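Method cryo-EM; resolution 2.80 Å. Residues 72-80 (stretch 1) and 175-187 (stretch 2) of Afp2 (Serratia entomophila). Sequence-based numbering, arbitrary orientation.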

ATOM      1  N   SER C  72     -58.393  64.968 -47.995  1.00 81.61           N
ATOM      2  CA  SER C  72     -58.484  64.358 -49.317  1.00 81.61           C
ATOM      3  C   SER C  72     -57.151  64.409 -50.049  1.00 81.61           C
ATOM      4  O   SER C  72     -56.850  63.519 -50.845  1.00 81.61           O
ATOM      5  N   LEU C  73     -56.340  65.431 -49.777  1.00 78.05           N
ATOM      6  CA  LEU C  73     -54.989  65.506 -50.311  1.00 78.05           C
ATOM      7  C   LEU C  73     -54.019  64.663 -49.495  1.00 78.05           C
ATOM      8  O   LEU C  73     -52.965  64.279 -50.009  1.00 78.05           O
ATOM      9  N   TRP C  74     -54.368  64.348 -48.246  1.00 75.90           N
ATOM     10  CA  TRP C  74     -53.557  63.454 -47.425  1.00 75.90           C
ATOM     11  C   TRP C  74     -53.658  62.013 -47.897  1.00 75.90           C
ATOM     12  O   TRP C  74     -52.640  61.349 -48.118  1.00 75.90           O
ATOM     13  N   PHE C  75     -54.882  61.502 -48.040  1.00 79.12           N
ATOM     14  CA  PHE C  75     -55.066  60.082 -48.297  1.00 79.12           C
ATOM     15  C   PHE C  75     -54.762  59.678 -49.729  1.00 79.12           C
ATOM     16  O   PHE C  75     -54.592  58.485 -49.994  1.00 79.12           O
ATOM     17  N   MET C  76     -54.682  60.625 -50.657  1.00 81.83           N
ATOM     18  CA  MET C  76     -54.372  60.283 -52.037  1.00 81.83           C
ATOM     19  C   MET C  76     -52.877  60.202 -52.305  1.00 81.83           C
ATOM     20  O   MET C  76     -52.480  60.019 -53.458  1.00 81.83           O
ATOM     21  N   HIS C  77     -52.044  60.331 -51.277  1.00 78.65           N
ATOM     22  CA  HIS C  77     -50.604  60.149 -51.382  1.00 78.65           C
ATOM     23  C   HIS C  77     -50.133  59.100 -50.389  1.00 78.65           C
ATOM     24  O   HIS C  77     -49.111  59.261 -49.723  1.00 78.65           O
ATOM     25  N   GLY C  78     -50.865  58.014 -50.292  1.00 79.46           N
ATOM     26  CA  GLY C  78     -50.674  57.070 -49.194  1.00 79.46           C
ATOM     27  C   GLY C  78     -51.417  57.529 -47.940  1.00 79.46           C
ATOM     28  O   GLY C  78     -52.635  57.588 -47.937  1.00 79.46           O
ATOM     29  N   GLY C  79     -50.667  57.856 -46.898  1.00 76.99           N
ATOM     30  CA  GLY C  79     -51.262  58.403 -45.701  1.00 76.99           C
ATOM     31  C   GLY C  79     -51.843  57.341 -44.797  1.00 76.99           C
ATOM     32  O   GLY C  79     -52.634  56.505 -45.237  1.00 76.99           O
ATOM     33  N   GLY C  80     -51.485  57.378 -43.522  1.00 79.89           N
ATOM     34  CA  GLY C  80     -51.966  56.379 -42.593  1.00 79.89           C
ATOM     35  C   GLY C  80     -53.035  56.926 -41.683  1.00 79.89           C
ATOM     36  O   GLY C  80     -53.921  57.654 -42.135  1.00 79.89           O
ATOM     37  N   ALA C 175     -51.134  71.181 -45.781  1.00 73.05           N
ATOM     38  CA  ALA C 175     -51.443  69.844 -46.263  1.00 73.05           C
ATOM     39  C   ALA C 175     -50.641  69.484 -47.499  1.00 73.05           C
ATOM     40  O   ALA C 175     -50.415  68.298 -47.760  1.00 73.05           O
ATOM     41  N   ILE C 176     -50.230  70.482 -48.277  1.00 73.36           N
ATOM     42  CA  ILE C 176     -49.323  70.233 -49.390  1.00 73.36           C
ATOM     43  C   ILE C 176     -47.955  69.833 -48.861  1.00 73.36           C
ATOM     44  O   ILE C 176     -47.301  68.929 -49.396  1.00 73.36           O
ATOM     45  N   ALA C 177     -47.518  70.469 -47.775  1.00 72.90           N
ATOM     46  CA  ALA C 177     -46.263  70.087 -47.145  1.00 72.90           C
ATOM     47  C   ALA C 177     -46.381  68.759 -46.415  1.00 72.90           C
ATOM     48  O   ALA C 177     -45.412  67.998 -46.371  1.00 72.90           O
ATOM     49  N   ALA C 178     -47.547  68.460 -45.844  1.00 73.67           N
ATOM     50  CA  ALA C 178     -47.722  67.216 -45.107  1.00 73.67           C
ATOM     51  C   ALA C 178     -47.798  66.004 -46.019  1.00 73.67           C
ATOM     52  O   ALA C 178     -47.497  64.894 -45.576  1.00 73.67           O
ATOM     53  N   ALA C 179     -48.191  66.187 -47.279  1.00 74.49           N
ATOM     54  CA  ALA C 179     -48.236  65.085 -48.227  1.00 74.49           C
ATOM     55  C   ALA C 179     -46.903  64.834 -48.908  1.00 74.49           C
ATOM     56  O   ALA C 179     -46.684  63.728 -49.413  1.00 74.49           O
ATOM     57  N   SER C 180     -46.017  65.824 -48.948  1.00 74.94           N
ATOM     58  CA  SER C 180     -44.661  65.576 -49.409  1.00 74.94           C
ATOM     59  C   SER C 180     -43.793  64.965 -48.322  1.00 74.94           C
ATOM     60  O   SER C 180     -42.773  64.349 -48.639  1.00 74.94           O
ATOM     61  N   ILE C 181     -44.173  65.128 -47.054  1.00 72.83           N
ATOM     62  CA  ILE C 181     -43.458  64.478 -45.959  1.00 72.83           C
ATOM     63  C   ILE C 181     -43.724  62.976 -45.963  1.00 72.83           C
ATOM     64  O   ILE C 181     -42.822  62.174 -45.688  1.00 72.83           O
ATOM     65  N   THR C 182     -44.943  62.571 -46.324  1.00 75.79           N
ATOM     66  CA  THR C 182     -45.304  61.156 -46.349  1.00 75.79           C
ATOM     67  C   THR C 182     -44.523  60.396 -47.411  1.00 75.79           C
ATOM     68  O   THR C 182     -43.977  59.319 -47.145  1.00 75.79           O
ATOM     69  N   GLN C 183     -44.453  60.947 -48.621  1.00 77.53           N
ATOM     70  CA  GLN C 183     -43.738  60.283 -49.698  1.00 77.53           C
ATOM     71  C   GLN C 183     -42.231  60.361 -49.527  1.00 77.53           C
ATOM     72  O   GLN C 183     -41.512  59.537 -50.100  1.00 77.53           O
ATOM     73  N   THR C 184     -41.734  61.326 -48.756  1.00 74.81           N
ATOM     74  CA  THR C 184     -40.304  61.394 -48.486  1.00 74.81           C
ATOM     75  C   THR C 184     -39.896  60.393 -47.413  1.00 74.81           C
ATOM     76  O   THR C 184     -38.872  59.716 -47.553  1.00 74.81           O
ATOM     77  N   ASP C 185     -40.699  60.266 -46.351  1.00 77.83           N
ATOM     78  CA  ASP C 185     -40.331  59.393 -45.240  1.00 77.83           C
ATOM     79  C   ASP C 185     -40.413  57.923 -45.614  1.00 77.83           C
ATOM     80  O   ASP C 185     -39.713  57.096 -45.023  1.00 77.83           O
ATOM     81  N   ARG C 186     -41.255  57.578 -46.583  1.00 79.56           N
ATOM     82  CA  ARG C 186     -41.363  56.187 -46.997  1.00 79.56           C
ATOM     83  C   ARG C 186     -40.199  55.774 -47.883  1.00 79.56           C
ATOM     84  O   ARG C 186     -39.548  54.755 -47.630  1.00 79.56           O
ATOM     85  N   THR C 187     -39.921  56.552 -48.926  1.00 77.37           N
ATOM     86  CA  THR C 187     -38.936  56.133 -49.914  1.00 77.37           C
ATOM     87  C   THR C 187     -37.523  56.541 -49.514  1.00 77.37           C
ATOM     88  O   THR C 187     -36.598  55.724 -49.569  1.00 77.37           O
TER

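The two stretches, 102 or more residues apart wherever they touch, meet by packing; no hydrogen bond crosses between them. The closest pair of CA atoms is that of Trp74 and Ala179, 5.6 Å apart, a spacing compatible with the methyl side chain of alanine, whose CB points toward the first stretch.

The apolar contacts begin with Leu73. Its CB also points toward the helix, and with chi1 t and chi2 m its CD1 lies 3.7 Å from Ala179 CB and 3.4 Å from Ala175 O. Trp74 starts sideways, but chi1 t and chi2 of -102° bring the end of its indole to the helix: CZ3 is 4.2 Å from Ala178 CB. Ala178 O sits at the ring edge, 3.2 Å from Trp74 CZ3.

Polar side chains take part mainly as packing surfaces, their hydrogen bonds being made within their own stretch or elsewhere in the structure. Thr182, chi1 m, donates from OG1 to Ala178 O (3.1 Å), a turn back along its helix; OG1 also lies 3.1 Å from Trp74 CZ3, while CG2 packs 3.7 Å from His77 O and 3.9 Å from Gly79 N. His77, chi1 m and chi2 90°, points toward the helix, and its ND1 donates to Leu73 O at 2.8 Å, holding the ring where ND1 is 3.9 Å from Ala179 CB. Gln183 leaves its helix sideways, yet its m, t chain carries NE2 to the imidazole edge, 3.2 Å from His77 CD2. Farther along, the Arg186 guanidinium approaches edgewise, NH1 lying 4.3 Å from His77 O.

Glycines suit the turn beyond His77. Gly78 has backbone angles that would jam a CB against the preceding carbonyl, and a CB on Gly79 would clash with Trp74 NE1.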

ATOM      1  CB  SER C  72     -59.567  65.048 -50.141  1.00 81.61           C
ATOM      2  OG  SER C  72     -59.209  66.387 -50.415  1.00 81.61           O
ATOM      3  CB  LEU C  73     -54.564  66.980 -50.355  1.00 78.05           C
ATOM      4  CG  LEU C  73     -53.429  67.565 -51.200  1.00 78.05           C
ATOM      5  CD1 LEU C  73     -52.074  67.416 -50.566  1.00 78.05           C
ATOM      6  CD2 LEU C  73     -53.446  66.943 -52.583  1.00 78.05           C
ATOM      7  CB  TRP C  74     -53.985  63.551 -45.959  1.00 75.90           C
ATOM      8  CG  TRP C  74     -53.328  62.533 -45.078  1.00 75.90           C
ATOM      9  CD1 TRP C  74     -53.882  61.381 -44.607  1.00 75.90           C
ATOM     10  CD2 TRP C  74     -51.996  62.573 -44.564  1.00 75.90           C
ATOM     11  NE1 TRP C  74     -52.978  60.700 -43.836  1.00 75.90           N
ATOM     12  CE2 TRP C  74     -51.812  61.412 -43.792  1.00 75.90           C
ATOM     13  CE3 TRP C  74     -50.941  63.478 -44.681  1.00 75.90           C
ATOM     14  CZ2 TRP C  74     -50.617  61.131 -43.148  1.00 75.90           C
ATOM     15  CZ3 TRP C  74     -49.766  63.204 -44.031  1.00 75.90           C
ATOM     16  CH2 TRP C  74     -49.608  62.040 -43.277  1.00 75.90           C
ATOM     17  CB  PHE C  75     -56.489  59.646 -47.950  1.00 79.12           C
ATOM     18  CG  PHE C  75     -56.774  59.618 -46.481  1.00 79.12           C
ATOM     19  CD1 PHE C  75     -56.219  58.636 -45.681  1.00 79.12           C
ATOM     20  CD2 PHE C  75     -57.636  60.531 -45.908  1.00 79.12           C
ATOM     21  CE1 PHE C  75     -56.482  58.599 -44.333  1.00 79.12           C
ATOM     22  CE2 PHE C  75     -57.905  60.494 -44.562  1.00 79.12           C
ATOM     23  CZ  PHE C  75     -57.333  59.524 -43.775  1.00 79.12           C
ATOM     24  CB  MET C  76     -55.021  61.283 -52.996  1.00 81.83           C
ATOM     25  CG  MET C  76     -54.474  62.680 -52.932  1.00 81.83           C
ATOM     26  SD  MET C  76     -55.309  63.772 -54.095  1.00 81.83           S
ATOM     27  CE  MET C  76     -54.659  63.160 -55.647  1.00 81.83           C
ATOM     28  CB  HIS C  77     -49.873  61.466 -51.160  1.00 78.65           C
ATOM     29  CG  HIS C  77     -50.196  62.500 -52.186  1.00 78.65           C
ATOM     30  ND1 HIS C  77     -51.240  63.386 -52.039  1.00 78.65           N
ATOM     31  CD2 HIS C  77     -49.637  62.770 -53.386  1.00 78.65           C
ATOM     32  CE1 HIS C  77     -51.301  64.166 -53.103  1.00 78.65           C
ATOM     33  NE2 HIS C  77     -50.341  63.810 -53.935  1.00 78.65           N
ATOM     34  CB  ALA C 175     -52.931  69.734 -46.563  1.00 73.05           C
ATOM     35  CB  ILE C 176     -49.255  71.478 -50.292  1.00 73.36           C
ATOM     36  CG1 ILE C 176     -50.640  71.797 -50.849  1.00 73.36           C
ATOM     37  CG2 ILE C 176     -48.287  71.279 -51.432  1.00 73.36           C
ATOM     38  CD1 ILE C 176     -50.725  73.141 -51.516  1.00 73.36           C
ATOM     39  CB  ALA C 177     -45.812  71.173 -46.179  1.00 72.90           C
ATOM     40  CB  ALA C 178     -48.974  67.285 -44.238  1.00 73.67           C
ATOM     41  CB  ALA C 179     -49.297  65.346 -49.294  1.00 74.49           C
ATOM     42  CB  SER C 180     -44.024  66.867 -49.914  1.00 74.94           C
ATOM     43  OG  SER C 180     -43.843  67.787 -48.859  1.00 74.94           O
ATOM     44  CB  ILE C 181     -43.840  65.149 -44.623  1.00 72.83           C
ATOM     45  CG1 ILE C 181     -43.184  66.523 -44.519  1.00 72.83           C
ATOM     46  CG2 ILE C 181     -43.460  64.330 -43.413  1.00 72.83           C
ATOM     47  CD1 ILE C 181     -43.662  67.330 -43.346  1.00 72.83           C
ATOM     48  CB  THR C 182     -46.799  61.009 -46.608  1.00 75.79           C
ATOM     49  OG1 THR C 182     -47.511  61.761 -45.634  1.00 75.79           O
ATOM     50  CG2 THR C 182     -47.218  59.558 -46.500  1.00 75.79           C
ATOM     51  CB  GLN C 183     -44.155  60.884 -51.034  1.00 77.53           C
ATOM     52  CG  GLN C 183     -45.574  60.553 -51.428  1.00 77.53           C
ATOM     53  CD  GLN C 183     -45.986  61.223 -52.713  1.00 77.53           C
ATOM     54  OE1 GLN C 183     -45.277  62.079 -53.237  1.00 77.53           O
ATOM     55  NE2 GLN C 183     -47.124  60.813 -53.251  1.00 77.53           N
ATOM     56  CB  THR C 184     -39.921  62.813 -48.068  1.00 74.81           C
ATOM     57  OG1 THR C 184     -40.326  63.729 -49.090  1.00 74.81           O
ATOM     58  CG2 THR C 184     -38.422  62.937 -47.876  1.00 74.81           C
ATOM     59  CB  ASP C 185     -41.225  59.657 -44.031  1.00 77.83           C
ATOM     60  CG  ASP C 185     -41.008  61.026 -43.437  1.00 77.83           C
ATOM     61  OD1 ASP C 185     -39.936  61.615 -43.670  1.00 77.83           O
ATOM     62  OD2 ASP C 185     -41.899  61.505 -42.709  1.00 77.83           O
ATOM     63  CB  ARG C 186     -42.678  55.958 -47.726  1.00 79.56           C
ATOM     64  CG  ARG C 186     -42.856  54.531 -48.162  1.00 79.56           C
ATOM     65  CD  ARG C 186     -44.146  54.360 -48.901  1.00 79.56           C
ATOM     66  NE  ARG C 186     -44.186  55.121 -50.146  1.00 79.56           N
ATOM     67  CZ  ARG C 186     -45.010  56.139 -50.377  1.00 79.56           C
ATOM     68  NH1 ARG C 186     -45.866  56.529 -49.445  1.00 79.56           N
ATOM     69  NH2 ARG C 186     -44.976  56.769 -51.542  1.00 79.56           N
ATOM     70  CB  THR C 187     -39.291  56.712 -51.282  1.00 77.37           C
ATOM     71  OG1 THR C 187     -39.283  58.140 -51.212  1.00 77.37           O
ATOM     72  CG2 THR C 187     -40.672  56.249 -51.707  1.00 77.37           C
TER